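Local coordinates for protein thiamin pyrophosphokinase (Geobacillus thermodenitrificans, PDB 3K94) that probably catalyses the transfer of a pyrophosphate group from ATP to thiamin, giving the cofactor thiamin diphosphate, at residues B[3-8]-B[86-91]; B[80-85]-B[116-121]; B[111-116]-B[124-129]. All coordinates share one frame; numbering follows the deposited sequence.

Contact 1 of 3, residues B[3-8]-B[86-91]; sequences IHIVGG and DWAVEQ
Ile-5 of strand 4-6 and Ile-3 just before it meet Ala-88 and Gln-91, the first and last residues of a type I turn in the C-terminal part of 80-91, which lies here against the parallel part of the large mixed sheet. The tight part is made almost entirely of aliphatic carbons. Ile-5 CD1 packs on the methyl of Ala-88, CB, at 3.9 Å, and Ile-3 reaches further along the turn. Its CG1 stands beside the backbone N and the chain runs on extended (chi2 175°), which carries CD1 to 3.7 Å from Gln-91 CB while also lying near Ala-88 O. Ile-3 and Ile-5 also rest on Val-28 of the adjoining strand 28-30. The outer side is looser and polar, made by the partly exposed Trp-87 and Gln-91. A bend at chi2 (-50°) folds the Gln-91 amide back over the turn, where NE2 donates to Trp-87 O at 3.2 Å. This bond comes from above the carbonyl plane, and Glu-90 N reaches the same oxygen from the opposite face. NE2 also lies 3.1 Å above the plane of the Trp-87 ring, offset toward its rim. With an alanine here, Trp-87 O would probably lose its second donor, and Ile-3 CD1 would lose the CG that flanks it. No hydrogen bond crosses between the segments, so the join depends on close aliphatic packing, Ala-88 facing both isoleucines and Gln-91 facing Ile-3; the bonds to Trp-87 O lie within 86-91 and are consistent with a fixed turn.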
# COMPACT_ATOMS: atom_id res chain seq x y z
N ILE B 3 -3.56 -4.98 -22.15
CA ILE B 3 -2.26 -5.50 -21.71
C ILE B 3 -2.24 -5.85 -20.23
O ILE B 3 -2.45 -4.99 -19.38
CB ILE B 3 -1.12 -4.54 -22.05
CG1 ILE B 3 -1.00 -4.39 -23.57
CG2 ILE B 3 0.20 -5.03 -21.45
CD1 ILE B 3 0.02 -3.37 -24.00
N HIS B 4 -1.99 -7.11 -19.93
CA HIS B 4 -1.90 -7.59 -18.56
C HIS B 4 -0.46 -7.94 -18.19
O HIS B 4 0.10 -8.91 -18.70
CB HIS B 4 -2.81 -8.80 -18.38
CG HIS B 4 -4.26 -8.44 -18.31
ND1 HIS B 4 -5.27 -9.38 -18.30
CD2 HIS B 4 -4.87 -7.23 -18.24
CE1 HIS B 4 -6.43 -8.76 -18.21
NE2 HIS B 4 -6.22 -7.46 -18.18
N ILE B 5 0.12 -7.14 -17.30
CA ILE B 5 1.49 -7.35 -16.85
C ILE B 5 1.50 -8.07 -15.51
O ILE B 5 0.84 -7.65 -14.57
CB ILE B 5 2.23 -6.01 -16.73
CG1 ILE B 5 2.16 -5.24 -18.05
CG2 ILE B 5 3.66 -6.25 -16.29
CD1 ILE B 5 2.78 -3.86 -18.03
N VAL B 6 2.25 -9.16 -15.43
CA VAL B 6 2.31 -9.94 -14.20
C VAL B 6 3.73 -9.90 -13.65
O VAL B 6 4.67 -10.43 -14.25
CB VAL B 6 1.88 -11.41 -14.45
CG1 VAL B 6 1.92 -12.20 -13.16
CG2 VAL B 6 0.49 -11.45 -15.07
N GLY B 7 3.86 -9.22 -12.51
CA GLY B 7 5.14 -9.06 -11.83
C GLY B 7 5.35 -10.10 -10.74
O GLY B 7 4.55 -11.03 -10.60
N GLY B 8 6.42 -9.94 -9.96
CA GLY B 8 6.88 -11.01 -9.11
C GLY B 8 6.61 -10.89 -7.62
O GLY B 8 7.34 -11.48 -6.81
N ASP B 86 6.61 1.27 -19.11
CA ASP B 86 7.10 2.24 -20.08
C ASP B 86 6.84 1.75 -21.52
O ASP B 86 6.45 2.52 -22.41
CB ASP B 86 8.60 2.48 -19.88
CG ASP B 86 8.92 3.32 -18.66
OD1 ASP B 86 8.00 3.97 -18.10
OD2 ASP B 86 10.10 3.34 -18.25
N TRP B 87 7.03 0.46 -21.75
CA TRP B 87 6.78 -0.13 -23.06
C TRP B 87 5.28 -0.23 -23.31
O TRP B 87 4.77 0.25 -24.32
CB TRP B 87 7.47 -1.50 -23.18
CG TRP B 87 7.05 -2.28 -24.40
CD1 TRP B 87 7.54 -2.16 -25.68
CD2 TRP B 87 6.03 -3.30 -24.47
NE1 TRP B 87 6.89 -3.02 -26.53
CE2 TRP B 87 5.96 -3.73 -25.82
CE3 TRP B 87 5.16 -3.87 -23.53
CZ2 TRP B 87 5.07 -4.72 -26.24
CZ3 TRP B 87 4.28 -4.85 -23.96
CH2 TRP B 87 4.23 -5.26 -25.30
N ALA B 88 4.57 -0.85 -22.38
CA ALA B 88 3.12 -1.01 -22.48
C ALA B 88 2.38 0.27 -22.87
O ALA B 88 1.49 0.23 -23.72
CB ALA B 88 2.56 -1.54 -21.16
N VAL B 89 2.72 1.40 -22.26
CA VAL B 89 2.00 2.64 -22.56
C VAL B 89 2.21 3.17 -23.98
O VAL B 89 1.59 4.15 -24.37
CB VAL B 89 2.32 3.78 -21.57
CG1 VAL B 89 1.99 3.36 -20.15
CG2 VAL B 89 3.77 4.22 -21.71
N GLU B 90 3.08 2.52 -24.75
CA GLU B 90 3.30 2.88 -26.14
C GLU B 90 2.47 2.05 -27.12
O GLU B 90 2.49 2.32 -28.32
CB GLU B 90 4.78 2.75 -26.52
CG GLU B 90 5.69 3.72 -25.83
CD GLU B 90 7.14 3.54 -26.25
OE1 GLU B 90 7.94 4.46 -26.01
OE2 GLU B 90 7.47 2.47 -26.81
N GLN B 91 1.77 1.05 -26.61
CA GLN B 91 1.10 0.09 -27.48
C GLN B 91 -0.34 0.43 -27.84
O GLN B 91 -1.01 -0.32 -28.56
CB GLN B 91 1.16 -1.31 -26.85
CG GLN B 91 2.57 -1.72 -26.47
CD GLN B 91 3.56 -1.53 -27.62
OE1 GLN B 91 3.26 -1.86 -28.77
NE2 GLN B 91 4.73 -0.99 -27.32

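Contact 2 of 3, residues B[80-85]-B[116-121]; sequences DMEIAL and LLKYAD
Leu-85 carries CG opposite its backbone N (chi1 -177°), while Tyr-119 keeps CG beside its own N (chi1 -64°), and these two rotations send the side chains past each other in opposite directions between helices 80-88 and 106-118, neighbours packed on one face of the catalytic domain's alpha/beta sheet. Leu-85 CD2 comes to 3.7 Å from Tyr-119 CD2, approaching the ring obliquely, with CE2 a little further off. Tyr-119 is the residue at which the chain leaves helix 106-118. Its ring is held from more than one direction: Lys-118 CG sits 4.2 Å above the plane over the ring centre, and the hydroxyl is probably hydrogen-bonded to Asp-86 OD1, one residue beyond Leu-85. On the more exposed side the pairing turns ionic but indirect. Glu-82 and Lys-118 both reach out in extended form, yet the OE2 to NZ distance of 4.4 Å is too long for a salt bridge. Leu-184 and Gly-181 of the second subunit pack against Glu-82 and Lys-118 respectively. A water bridges the two charges, accepting from Lys-118 NZ over a distance so short that its exact length is doubtful, and donating to Glu-82 OE2 at 2.7 Å.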
# COMPACT_ATOMS: atom_id res chain seq x y z
N ASP B 80 11.90 -3.50 -13.00
CA ASP B 80 11.42 -4.27 -14.13
C ASP B 80 9.97 -3.95 -14.49
O ASP B 80 9.59 -3.99 -15.65
CB ASP B 80 11.60 -5.76 -13.85
CG ASP B 80 13.06 -6.12 -13.63
OD1 ASP B 80 13.93 -5.44 -14.22
OD2 ASP B 80 13.35 -7.07 -12.87
N MSE B 81 9.16 -3.63 -13.48
CA MSE B 81 7.79 -3.25 -13.71
C MSE B 81 7.74 -1.93 -14.48
O MSE B 81 6.91 -1.74 -15.38
CB MSE B 81 7.06 -3.09 -12.38
CG MSE B 81 5.60 -2.73 -12.52
SE MSE B 81 4.58 -4.21 -13.29
CE MSE B 81 4.63 -5.50 -11.83
N GLU B 82 8.65 -1.02 -14.13
CA GLU B 82 8.72 0.28 -14.77
C GLU B 82 9.05 0.15 -16.25
O GLU B 82 8.36 0.71 -17.09
CB GLU B 82 9.76 1.17 -14.08
CG GLU B 82 10.02 2.45 -14.85
CD GLU B 82 10.84 3.46 -14.06
OE1 GLU B 82 11.59 3.04 -13.16
OE2 GLU B 82 10.72 4.67 -14.35
N ILE B 83 10.10 -0.59 -16.57
CA ILE B 83 10.44 -0.74 -17.99
C ILE B 83 9.30 -1.43 -18.73
O ILE B 83 8.97 -1.04 -19.86
CB ILE B 83 11.81 -1.42 -18.25
CG1 ILE B 83 11.91 -2.80 -17.60
CG2 ILE B 83 12.95 -0.53 -17.77
CD1 ILE B 83 13.31 -3.39 -17.69
N ALA B 84 8.67 -2.42 -18.08
CA ALA B 84 7.52 -3.08 -18.70
C ALA B 84 6.40 -2.08 -18.97
O ALA B 84 5.84 -2.03 -20.06
CB ALA B 84 7.02 -4.25 -17.84
N LEU B 85 6.08 -1.26 -17.97
CA LEU B 85 5.00 -0.30 -18.14
C LEU B 85 5.37 0.78 -19.17
O LEU B 85 4.54 1.16 -20.00
CB LEU B 85 4.60 0.34 -16.82
CG LEU B 85 3.42 1.31 -16.92
CD1 LEU B 85 2.13 0.62 -17.39
CD2 LEU B 85 3.23 2.00 -15.61
N LEU B 116 1.83 4.74 -11.69
CA LEU B 116 0.48 5.11 -12.10
C LEU B 116 0.31 6.64 -12.16
O LEU B 116 -0.31 7.18 -13.09
CB LEU B 116 -0.56 4.46 -11.18
CG LEU B 116 -1.05 3.08 -11.64
CD1 LEU B 116 0.12 2.15 -11.86
CD2 LEU B 116 -2.04 2.49 -10.64
N LEU B 117 0.87 7.33 -11.17
CA LEU B 117 0.82 8.79 -11.13
C LEU B 117 1.57 9.43 -12.28
O LEU B 117 1.08 10.37 -12.89
CB LEU B 117 1.38 9.32 -9.82
CG LEU B 117 0.47 8.96 -8.66
CD1 LEU B 117 1.16 9.28 -7.35
CD2 LEU B 117 -0.86 9.70 -8.82
N LYS B 118 2.76 8.91 -12.57
CA LYS B 118 3.52 9.40 -13.71
C LYS B 118 2.69 9.28 -14.99
O LYS B 118 2.70 10.18 -15.83
CB LYS B 118 4.84 8.67 -13.86
CG LYS B 118 5.56 9.00 -15.17
CD LYS B 118 6.91 8.31 -15.25
CE LYS B 118 7.64 8.68 -16.53
NZ LYS B 118 9.05 8.19 -16.48
N TYR B 119 1.96 8.18 -15.12
CA TYR B 119 1.12 7.96 -16.29
C TYR B 119 -0.36 8.14 -15.96
O TYR B 119 -1.21 7.39 -16.45
CB TYR B 119 1.37 6.56 -16.88
CG TYR B 119 2.77 6.35 -17.42
CD1 TYR B 119 3.20 7.02 -18.56
CD2 TYR B 119 3.65 5.49 -16.80
CE1 TYR B 119 4.48 6.83 -19.06
CE2 TYR B 119 4.93 5.28 -17.29
CZ TYR B 119 5.34 5.96 -18.41
OH TYR B 119 6.61 5.76 -18.91
N ALA B 120 -0.66 9.13 -15.13
CA ALA B 120 -2.02 9.35 -14.66
C ALA B 120 -3.05 9.51 -15.78
O ALA B 120 -4.23 9.22 -15.59
CB ALA B 120 -2.08 10.54 -13.69
N ASP B 121 -2.63 9.97 -16.95
CA ASP B 121 -3.57 10.14 -18.06
C ASP B 121 -3.87 8.86 -18.82
O ASP B 121 -4.69 8.85 -19.73
CB ASP B 121 -3.12 11.25 -19.03
CG ASP B 121 -1.73 10.99 -19.63
OD1 ASP B 121 -0.95 10.18 -19.08
OD2 ASP B 121 -1.42 11.64 -20.65
O HOH W 1 8.92 5.73 -16.04

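Contact 3 of 3, residues B[111-116]-B[124-129]; sequences GNVELL and IEIVDR
The beta-alpha-beta unit formed by strand 97-99, helix 106-118 and strand 125-128 is closed here, where Leu-116 of the helix comes down on Ile-124 and Ile-126 of the returning chain. The short axes of helix and strand run 9.7 Å apart at closest approach, their directions 145° from parallel, so the helix lies roughly antiparallel over the strand it leads into. Leu-116 uses both branches of its fork. CD1 touches both isoleucines, meeting Ile-124 CG2 at 3.8 Å and Ile-126 CG1 at 4.0 Å, whereas CD2 presses on Ile-126 alone, 3.6 Å from CG1. The Leu-116 chi1 of -90° is turned some way from a staggered position, a rotation that swings the fork across both partners. Ile-126 in turn is extended beyond CG1, which lifts CD1 from the strand into the helix surface one turn earlier. There it touches Asn-112 CB at 4.1 Å and lies 4.3 Å from Val-113 CG2, and it also lies 3.8 Å from Leu-116 CD2. The interface is therefore a buried aliphatic patch with no hydrogen bond across it. The Asn-112 amide turns to a partner outside the contact, ND2 donating to Ala-101 O. Leu-98 of strand 97-99 continues the patch beside Leu-116, Ile-124 and Ile-126, and Leu-133 and Val-135 of strand 131-136 touch Leu-116. Helix 106-118 also meets the second subunit, Val-113 packing on its Phe-110 and Glu-114 forming a salt bridge with its Arg-180, while helix 80-88 lies alongside and touches Asn-112, Leu-115 and Ile-124.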
# COMPACT_ATOMS: atom_id res chain seq x y z
N GLY B 111 6.25 2.51 -5.02
CA GLY B 111 6.93 2.83 -6.26
C GLY B 111 6.01 2.59 -7.44
O GLY B 111 5.92 3.41 -8.34
N ASN B 112 5.30 1.46 -7.41
CA ASN B 112 4.32 1.16 -8.44
C ASN B 112 3.18 2.18 -8.54
O ASN B 112 2.76 2.51 -9.65
CB ASN B 112 3.78 -0.26 -8.26
CG ASN B 112 4.81 -1.29 -8.65
OD1 ASN B 112 5.65 -1.01 -9.50
ND2 ASN B 112 4.76 -2.47 -8.05
N VAL B 113 2.71 2.68 -7.40
CA VAL B 113 1.69 3.74 -7.39
C VAL B 113 2.25 5.03 -8.02
O VAL B 113 1.54 5.73 -8.74
CB VAL B 113 1.16 4.04 -5.96
CG1 VAL B 113 0.29 5.27 -5.96
CG2 VAL B 113 0.36 2.85 -5.42
N GLU B 114 3.52 5.34 -7.76
CA GLU B 114 4.16 6.49 -8.39
C GLU B 114 4.20 6.36 -9.92
O GLU B 114 4.09 7.36 -10.64
CB GLU B 114 5.56 6.74 -7.82
CG GLU B 114 5.55 7.12 -6.33
CD GLU B 114 4.74 8.38 -6.05
OE1 GLU B 114 4.95 9.40 -6.75
OE2 GLU B 114 3.91 8.37 -5.11
N LEU B 115 4.35 5.14 -10.42
CA LEU B 115 4.26 4.87 -11.86
C LEU B 115 2.87 5.18 -12.40
O LEU B 115 2.73 5.82 -13.44
CB LEU B 115 4.60 3.41 -12.17
CG LEU B 115 6.08 3.03 -12.17
CD1 LEU B 115 6.24 1.52 -12.17
CD2 LEU B 115 6.74 3.62 -13.40
N LEU B 116 1.83 4.74 -11.69
CA LEU B 116 0.48 5.11 -12.10
C LEU B 116 0.31 6.64 -12.16
O LEU B 116 -0.31 7.18 -13.09
CB LEU B 116 -0.56 4.46 -11.18
CG LEU B 116 -1.05 3.08 -11.64
CD1 LEU B 116 0.12 2.15 -11.86
CD2 LEU B 116 -2.04 2.49 -10.64
N ILE B 124 -4.59 2.67 -16.36
CA ILE B 124 -3.78 1.61 -15.78
C ILE B 124 -4.41 1.23 -14.45
O ILE B 124 -4.84 2.10 -13.71
CB ILE B 124 -2.31 2.06 -15.58
CG1 ILE B 124 -1.75 2.63 -16.89
CG2 ILE B 124 -1.43 0.90 -15.10
CD1 ILE B 124 -0.61 3.60 -16.69
N GLU B 125 -4.54 -0.07 -14.17
CA GLU B 125 -5.05 -0.53 -12.88
C GLU B 125 -3.97 -1.36 -12.18
O GLU B 125 -3.28 -2.14 -12.81
CB GLU B 125 -6.28 -1.43 -13.03
CG GLU B 125 -7.43 -0.88 -13.84
CD GLU B 125 -8.66 -1.80 -13.79
OE1 GLU B 125 -8.48 -3.03 -13.71
OE2 GLU B 125 -9.79 -1.29 -13.81
N ILE B 126 -3.83 -1.20 -10.88
CA ILE B 126 -3.15 -2.21 -10.10
C ILE B 126 -4.21 -3.16 -9.55
O ILE B 126 -5.21 -2.72 -8.94
CB ILE B 126 -2.33 -1.58 -8.95
CG1 ILE B 126 -1.12 -0.84 -9.52
CG2 ILE B 126 -1.92 -2.65 -7.95
CD1 ILE B 126 -0.31 -0.06 -8.47
N VAL B 127 -4.01 -4.46 -9.74
CA VAL B 127 -5.01 -5.43 -9.32
C VAL B 127 -4.41 -6.56 -8.50
O VAL B 127 -3.38 -7.13 -8.88
CB VAL B 127 -5.65 -6.10 -10.56
CG1 VAL B 127 -6.71 -7.11 -10.12
CG2 VAL B 127 -6.20 -5.03 -11.50
N ASP B 128 -5.04 -6.88 -7.38
CA ASP B 128 -4.71 -8.11 -6.65
C ASP B 128 -5.98 -8.83 -6.21
O ASP B 128 -7.08 -8.43 -6.58
CB ASP B 128 -3.65 -7.89 -5.54
CG ASP B 128 -4.20 -7.22 -4.27
OD1 ASP B 128 -5.43 -7.06 -4.14
OD2 ASP B 128 -3.38 -6.88 -3.39
N ARG B 129 -5.86 -9.92 -5.48
CA ARG B 129 -7.05 -10.70 -5.14
C ARG B 129 -8.15 -9.90 -4.44
O ARG B 129 -9.29 -10.36 -4.38
CB ARG B 129 -6.69 -11.91 -4.27
CG ARG B 129 -6.01 -11.53 -2.97
CD ARG B 129 -5.65 -12.75 -2.16
NE ARG B 129 -5.03 -12.37 -0.89
CZ ARG B 129 -4.75 -13.23 0.07
NH1 ARG B 129 -5.04 -14.52 -0.09
NH2 ARG B 129 -4.19 -12.82 1.19

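How the contacts relate
The three contacts tie two adjacent helices to one sheet and to each other. Contact 2 is the middle piece, its centre about 8 Å from those of contacts 1 and 3, which are themselves about 11 Å apart between centres and do not touch. Helix 80-88 serves contacts 1 and 2: Met-81 SE packs 3.7 Å from Ile-5 CG2, and just past Ala-88 the two meet again where Val-89 CG2 lies 3.8 Å from Tyr-119 CE1. Helix 106-118 serves contacts 2 and 3, which share Leu-116 and join again where Tyr-119 CB lies 3.6 Å from Ile-124 CD1. Contacts 2 and 3 also border the second subunit, whereas contact 1 is reached by no other chain of the assembly.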